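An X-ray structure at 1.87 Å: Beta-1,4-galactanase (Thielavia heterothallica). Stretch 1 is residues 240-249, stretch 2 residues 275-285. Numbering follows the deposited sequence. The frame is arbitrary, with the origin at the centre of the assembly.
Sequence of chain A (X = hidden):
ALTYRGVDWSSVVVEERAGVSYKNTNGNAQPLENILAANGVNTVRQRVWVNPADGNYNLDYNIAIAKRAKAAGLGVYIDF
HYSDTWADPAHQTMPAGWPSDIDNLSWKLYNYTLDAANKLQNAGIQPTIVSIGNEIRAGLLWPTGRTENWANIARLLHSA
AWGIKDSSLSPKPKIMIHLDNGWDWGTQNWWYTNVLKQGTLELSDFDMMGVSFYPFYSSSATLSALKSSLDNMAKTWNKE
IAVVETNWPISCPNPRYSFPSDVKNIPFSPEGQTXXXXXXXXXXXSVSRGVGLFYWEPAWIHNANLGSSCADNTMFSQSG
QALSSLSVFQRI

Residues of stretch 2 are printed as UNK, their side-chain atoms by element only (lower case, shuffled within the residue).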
ATOM      1  N   GLU A 240       3.016  -8.946 -12.009  1.00 15.19           N
ATOM      2  CA  GLU A 240       2.113  -7.811 -12.161  1.00 15.39           C
ATOM      3  C   GLU A 240       2.716  -6.712 -11.299  1.00 14.33           C
ATOM      4  O   GLU A 240       3.281  -6.986 -10.244  1.00 14.32           O
ATOM      5  CB  GLU A 240       0.701  -8.150 -11.685  1.00 16.93           C
ATOM      6  CG  GLU A 240      -0.009  -9.165 -12.566  1.00 19.36           C
ATOM      7  CD  GLU A 240      -1.520  -9.110 -12.415  1.00 20.70           C
ATOM      8  OE1 GLU A 240      -1.999  -9.075 -11.265  1.00 21.61           O
ATOM      9  OE2 GLU A 240      -2.224  -9.103 -13.448  1.00 22.27           O
ATOM     10  N   ILE A 241       2.596  -5.471 -11.751  1.00 13.50           N
ATOM     11  CA  ILE A 241       3.188  -4.347 -11.040  1.00 12.89           C
ATOM     12  C   ILE A 241       2.193  -3.258 -10.656  1.00 12.78           C
ATOM     13  O   ILE A 241       1.242  -2.982 -11.386  1.00 12.71           O
ATOM     14  CB  ILE A 241       4.307  -3.736 -11.904  1.00 13.23           C
ATOM     15  CG1 ILE A 241       5.457  -4.740 -12.014  1.00 14.02           C
ATOM     16  CG2 ILE A 241       4.764  -2.400 -11.335  1.00 12.64           C
ATOM     17  CD1 ILE A 241       6.434  -4.421 -13.115  1.00 15.32           C
ATOM     18  N   ALA A 242       2.423  -2.640  -9.502  1.00 12.43           N
ATOM     19  CA  ALA A 242       1.544  -1.573  -9.045  1.00 11.97           C
ATOM     20  C   ALA A 242       2.231  -0.570  -8.134  1.00 11.53           C
ATOM     21  O   ALA A 242       3.148  -0.908  -7.378  1.00 11.34           O
ATOM     22  CB  ALA A 242       0.336  -2.166  -8.319  1.00 12.44           C
ATOM     23  N   VAL A 243       1.788   0.677  -8.227  1.00 10.93           N
ATOM     24  CA  VAL A 243       2.282   1.730  -7.356  1.00 10.17           C
ATOM     25  C   VAL A 243       1.218   1.645  -6.271  1.00  9.69           C
ATOM     26  O   VAL A 243       0.060   1.991  -6.505  1.00  9.26           O
ATOM     27  CB  VAL A 243       2.235   3.109  -8.041  1.00  9.49           C
ATOM     28  CG1 VAL A 243       2.480   4.209  -7.012  1.00  9.19           C
ATOM     29  CG2 VAL A 243       3.302   3.178  -9.139  1.00  9.52           C
ATOM     30  N   VAL A 244       1.605   1.160  -5.099  1.00  9.55           N
ATOM     31  CA  VAL A 244       0.656   0.970  -4.011  1.00  9.69           C
ATOM     32  C   VAL A 244       0.545   2.109  -3.007  1.00  9.90           C
ATOM     33  O   VAL A 244      -0.280   2.061  -2.098  1.00  9.90           O
ATOM     34  CB  VAL A 244       0.955  -0.356  -3.278  1.00  8.93           C
ATOM     35  CG1 VAL A 244       0.908  -1.496  -4.277  1.00  9.10           C
ATOM     36  CG2 VAL A 244       2.328  -0.309  -2.621  1.00  9.16           C
ATOM     37  N   GLU A 245       1.372   3.133  -3.181  1.00  9.90           N
ATOM     38  CA  GLU A 245       1.342   4.313  -2.319  1.00 10.81           C
ATOM     39  C   GLU A 245       1.869   5.505  -3.103  1.00 10.98           C
ATOM     40  O   GLU A 245       2.919   5.417  -3.733  1.00 10.92           O
ATOM     41  CB  GLU A 245       2.212   4.121  -1.071  1.00 11.64           C
ATOM     42  CG  GLU A 245       1.537   3.373   0.074  1.00 13.09           C
ATOM     43  CD  GLU A 245       2.333   3.438   1.365  1.00 14.00           C
ATOM     44  OE1 GLU A 245       2.971   4.487   1.621  1.00 13.90           O
ATOM     45  OE2 GLU A 245       2.311   2.453   2.134  1.00 14.29           O
ATOM     46  N   THR A 246       1.125   6.605  -3.082  1.00 11.24           N
ATOM     47  CA  THR A 246       1.544   7.832  -3.751  1.00 11.01           C
ATOM     48  C   THR A 246       0.701   8.992  -3.224  1.00 11.35           C
ATOM     49  O   THR A 246      -0.405   8.789  -2.708  1.00 11.17           O
ATOM     50  CB  THR A 246       1.419   7.729  -5.296  1.00 11.03           C
ATOM     51  OG1 THR A 246       2.136   8.812  -5.909  1.00  9.75           O
ATOM     52  CG2 THR A 246      -0.041   7.790  -5.730  1.00 10.39           C
ATOM     53  N   ASN A 247       1.245  10.199  -3.339  1.00 11.26           N
ATOM     54  CA  ASN A 247       0.601  11.426  -2.873  1.00 11.76           C
ATOM     55  C   ASN A 247       1.042  12.580  -3.775  1.00 12.00           C
ATOM     56  O   ASN A 247       2.084  12.503  -4.428  1.00 11.33           O
ATOM     57  CB  ASN A 247       1.095  11.811  -1.469  1.00 11.51           C
ATOM     58  CG  ASN A 247       0.319  11.165  -0.331  1.00 11.58           C
ATOM     59  OD1 ASN A 247       0.702  11.320   0.829  1.00 11.36           O
ATOM     60  ND2 ASN A 247      -0.768  10.462  -0.641  1.00 10.86           N
ATOM     61  N   TRP A 248       0.233  13.635  -3.801  1.00 12.13           N
ATOM     62  CA  TRP A 248       0.570  14.876  -4.494  1.00 12.52           C
ATOM     63  C   TRP A 248      -0.094  15.952  -3.647  1.00 13.07           C
ATOM     64  O   TRP A 248      -1.277  15.859  -3.319  1.00 12.92           O
ATOM     65  CB  TRP A 248       0.058  14.957  -5.930  1.00 12.12           C
ATOM     66  CG  TRP A 248       0.549  16.237  -6.554  1.00 11.62           C
ATOM     67  CD1 TRP A 248      -0.136  17.414  -6.663  1.00 11.84           C
ATOM     68  CD2 TRP A 248       1.873  16.501  -7.038  1.00 12.16           C
ATOM     69  NE1 TRP A 248       0.680  18.394  -7.181  1.00 11.91           N
ATOM     70  CE2 TRP A 248       1.918  17.861  -7.420  1.00 12.26           C
ATOM     71  CE3 TRP A 248       3.031  15.719  -7.179  1.00 12.01           C
ATOM     72  CZ2 TRP A 248       3.075  18.460  -7.937  1.00 12.56           C
ATOM     73  CZ3 TRP A 248       4.182  16.313  -7.694  1.00 12.74           C
ATOM     74  CH2 TRP A 248       4.193  17.674  -8.066  1.00 12.52           C
ATOM     75  N   PRO A 249       0.661  16.990  -3.278  1.00 13.73           N
ATOM     76  CA  PRO A 249       0.088  18.045  -2.445  1.00 13.68           C
ATOM     77  C   PRO A 249      -0.804  19.101  -3.070  1.00 14.46           C
ATOM     78  O   PRO A 249      -0.629  19.488  -4.231  1.00 14.33           O
ATOM     79  CB  PRO A 249       1.325  18.659  -1.789  1.00 13.94           C
ATOM     80  CG  PRO A 249       2.347  18.558  -2.854  1.00 14.67           C
ATOM     81  CD  PRO A 249       2.108  17.198  -3.491  1.00 13.71           C
ATOM     82  N   UNK A 275      -3.490  15.777 -12.331  1.00 13.69           N
ATOM     83  CA  UNK A 275      -2.468  15.632 -13.360  1.00 13.39           C
ATOM     84  C   UNK A 275      -1.412  14.622 -12.931  1.00 12.63           C
ATOM     85  O   UNK A 275      -1.063  13.720 -13.693  1.00 13.08           O
ATOM     86  o   UNK A 275      -2.730  17.891 -14.213  1.00 13.82           O
ATOM     87  c   UNK A 275      -1.773  16.977 -13.662  1.00 13.37           C
ATOM     88  c   UNK A 275      -0.628  16.778 -14.651  1.00 13.97           C
ATOM     89  N   UNK A 276      -0.906  14.771 -11.709  1.00 11.98           N
ATOM     90  CA  UNK A 276       0.112  13.860 -11.200  1.00 11.84           C
ATOM     91  C   UNK A 276      -0.405  12.427 -11.130  1.00 12.05           C
ATOM     92  O   UNK A 276       0.242  11.499 -11.614  1.00 11.39           O
ATOM     93  c   UNK A 276       0.572  14.291  -9.803  1.00 11.85           C
ATOM     94  c   UNK A 276       1.627  13.393  -9.209  1.00 12.54           C
ATOM     95  c   UNK A 276       1.299  12.475  -8.214  1.00 12.76           C
ATOM     96  c   UNK A 276       3.586  11.713  -8.108  1.00 13.52           C
ATOM     97  c   UNK A 276       2.272  11.636  -7.662  1.00 12.62           C
ATOM     98  c   UNK A 276       2.943  13.461  -9.650  1.00 12.81           C
ATOM     99  c   UNK A 276       3.926  12.630  -9.106  1.00 13.54           C
ATOM    100  N   UNK A 277      -1.567  12.246 -10.510  1.00 10.98           N
ATOM    101  CA  UNK A 277      -2.151  10.915 -10.376  1.00 11.44           C
ATOM    102  C   UNK A 277      -2.378  10.270 -11.739  1.00 11.46           C
ATOM    103  O   UNK A 277      -2.056   9.104 -11.936  1.00 10.99           O
ATOM    104  c   UNK A 277      -3.232  11.449  -8.169  1.00 11.16           C
ATOM    105  c   UNK A 277      -3.489  10.971  -9.603  1.00 11.15           C
ATOM    106  c   UNK A 277      -4.156   9.596  -9.598  1.00 11.23           C
ATOM    107  c   UNK A 277      -4.486  11.718  -7.361  1.00 11.50           C
ATOM    108  N   UNK A 278      -2.931  11.034 -12.678  1.00 11.94           N
ATOM    109  CA  UNK A 278      -3.193  10.513 -14.017  1.00 12.28           C
ATOM    110  C   UNK A 278      -1.880  10.129 -14.706  1.00 12.17           C
ATOM    111  O   UNK A 278      -1.804   9.107 -15.394  1.00 11.74           O
ATOM    112  o   UNK A 278      -5.206  11.871 -14.243  1.00 13.45           O
ATOM    113  c   UNK A 278      -3.951  11.555 -14.873  1.00 13.26           C
ATOM    114  c   UNK A 278      -4.222  11.009 -16.265  1.00 13.57           C
ATOM    115  N   UNK A 279      -0.847  10.943 -14.515  1.00 11.44           N
ATOM    116  CA  UNK A 279       0.448  10.655 -15.120  1.00 12.13           C
ATOM    117  C   UNK A 279       1.076   9.398 -14.531  1.00 11.91           C
ATOM    118  O   UNK A 279       1.586   8.552 -15.266  1.00 12.02           O
ATOM    119  c   UNK A 279       1.395  11.848 -14.956  1.00 12.40           C
ATOM    120  o   UNK A 279       0.152  12.874 -16.731  1.00 14.29           O
ATOM    121  n   UNK A 279       1.755  14.108 -15.750  1.00 14.72           N
ATOM    122  c   UNK A 279       1.045  12.993 -15.888  1.00 13.89           C
ATOM    123  N   UNK A 280       1.042   9.264 -13.207  1.00 11.88           N
ATOM    124  CA  UNK A 280       1.616   8.072 -12.581  1.00 11.42           C
ATOM    125  C   UNK A 280       0.821   6.845 -13.027  1.00 11.45           C
ATOM    126  O   UNK A 280       1.391   5.788 -13.294  1.00 10.87           O
ATOM    127  c   UNK A 280       1.586   8.162 -11.036  1.00 11.64           C
ATOM    128  c   UNK A 280       2.066   6.845 -10.427  1.00 11.23           C
ATOM    129  c   UNK A 280       2.465   9.316 -10.565  1.00 11.36           C
ATOM    130  N   UNK A 281      -0.496   6.996 -13.119  1.00 11.47           N
ATOM    131  CA  UNK A 281      -1.355   5.893 -13.538  1.00 12.14           C
ATOM    132  C   UNK A 281      -0.971   5.435 -14.935  1.00 12.36           C
ATOM    133  O   UNK A 281      -0.848   4.237 -15.201  1.00 11.19           O
ATOM    134  c   UNK A 281      -2.823   6.324 -13.516  1.00 12.25           C
ATOM    135  N   UNK A 282      -0.777   6.394 -15.831  1.00 12.57           N
ATOM    136  CA  UNK A 282      -0.425   6.055 -17.195  1.00 13.42           C
ATOM    137  C   UNK A 282       0.987   5.521 -17.332  1.00 13.02           C
ATOM    138  O   UNK A 282       1.278   4.791 -18.271  1.00 13.48           O
ATOM    139  c   UNK A 282      -0.673   7.250 -18.112  1.00 14.69           C
ATOM    140  c   UNK A 282      -2.153   7.446 -18.394  1.00 17.09           C
ATOM    141  n   UNK A 282      -2.657   8.650 -18.167  1.00 17.79           N
ATOM    142  o   UNK A 282      -2.834   6.512 -18.812  1.00 19.22           O
ATOM    143  N   UNK A 283       1.859   5.876 -16.395  1.00 13.29           N
ATOM    144  CA  UNK A 283       3.218   5.351 -16.434  1.00 13.17           C
ATOM    145  C   UNK A 283       3.096   3.862 -16.129  1.00 13.52           C
ATOM    146  O   UNK A 283       3.653   3.024 -16.833  1.00 13.79           O
ATOM    147  c   UNK A 283       5.440   5.260 -15.260  1.00 13.36           C
ATOM    148  c   UNK A 283       4.116   6.026 -15.393  1.00 13.77           C
ATOM    149  c   UNK A 283       4.385   7.472 -15.821  1.00 13.79           C
ATOM    150  c   UNK A 283       5.072   8.296 -14.764  1.00 15.25           C
ATOM    151  N   UNK A 284       2.317   3.547 -15.101  1.00 12.85           N
ATOM    152  CA  UNK A 284       2.090   2.161 -14.715  1.00 12.93           C
ATOM    153  C   UNK A 284       1.465   1.380 -15.870  1.00 13.03           C
ATOM    154  O   UNK A 284       1.885   0.262 -16.171  1.00 13.30           O
ATOM    155  c   UNK A 284       0.795   0.615 -13.215  1.00 13.04           C
ATOM    156  c   UNK A 284       1.160   2.068 -13.486  1.00 12.99           C
ATOM    157  c   UNK A 284       1.853   2.672 -12.265  1.00 12.74           C
ATOM    158  N   UNK A 285       0.466   1.968 -16.519  1.00 12.76           N
ATOM    159  CA  UNK A 285      -0.202   1.294 -17.628  1.00 14.19           C
ATOM    160  C   UNK A 285       0.718   1.052 -18.820  1.00 13.71           C
ATOM    161  O   UNK A 285       0.475   0.144 -19.611  1.00 13.68           O
ATOM    162  o   UNK A 285      -2.432   2.089 -17.081  1.00 18.54           O
ATOM    163  c   UNK A 285      -1.427   2.095 -18.085  1.00 14.46           C
TER

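Position 275 carries one carbon bearing an oxygen and a second carbon. It points sideways and touches nothing on stretch 1; a beta-branched hydroxyl of this size is Thr275. At position 276 a single carbon leads to a ring of six carbons, with no oxygen on it. The ring reaches Thr246, Asn247 and Trp248. One carbon and a plain six-carbon ring make it Phe276, with chi1 at t. Its CE2 lies 3.3 Å from Thr246 OG1, near the plane of the ring, and 3.4 Å from Asn247 O, while its CD1 comes within 3.3 Å of Trp248 CE3, which sits over one face.

Position 277 has four carbons forked at the first, one arm two carbons long: the atoms spell Ile277, set sideways and making no close contact. Position 278 repeats the carbon with one oxygen and one carbon, out of reach of the strand, and is Thr278. Position 279 has two carbons, the second holding an oxygen and a nitrogen; this amide is Asn279, also out of reach.

One turn after the ring, position 280 shows three carbons forked at the first, directed toward stretch 1. It is Val280, and its CG1 is 4.1 Å from Val243 CG2. Position 281 has a lone carbon pointing away: Ala281. Position 282 is another short amide of two carbons, an oxygen and a nitrogen, out of reach, hence Asn282. Position 283 has four carbons with the same long arm as 277 and does not reach the strand; it is Ile283.

Position 284 again has a fork of three carbons aimed at stretch 1, and is Val284. Its CG2 packs 3.5 Å from Val243 CG2, and its CG1 lies 4.1 Å from Ile241 O. Position 285, one carbon and one oxygen, is Ser285, beyond reach.

The rule is a spacing of four. Phe276, Val280 and Val284 form one stripe along a helix whose i to i+4 backbone bonds hold that face in register, and the helix runs nearly antiparallel to the strand, at 162° with axes 8.9 Å apart at closest approach. Against this stripe, Val243 packs against both valines, with CG2 making the closest approach to each, while Thr246, Asn247 and Trp248, further along stretch 1, supply the partners of the phenylalanine. There the Trp248 six-membered ring and the Phe276 ring form an offset stack, centroids 4.7 Å apart and planes at 29°. No hydrogen bond crosses the contact: Thr246 OG1 is satisfied elsewhere in the structure, whereas Asn247 O is buried without a partner. Shape and apolar packing carry the pairing.

Stretch 2 275-285: TFITNVANIVS
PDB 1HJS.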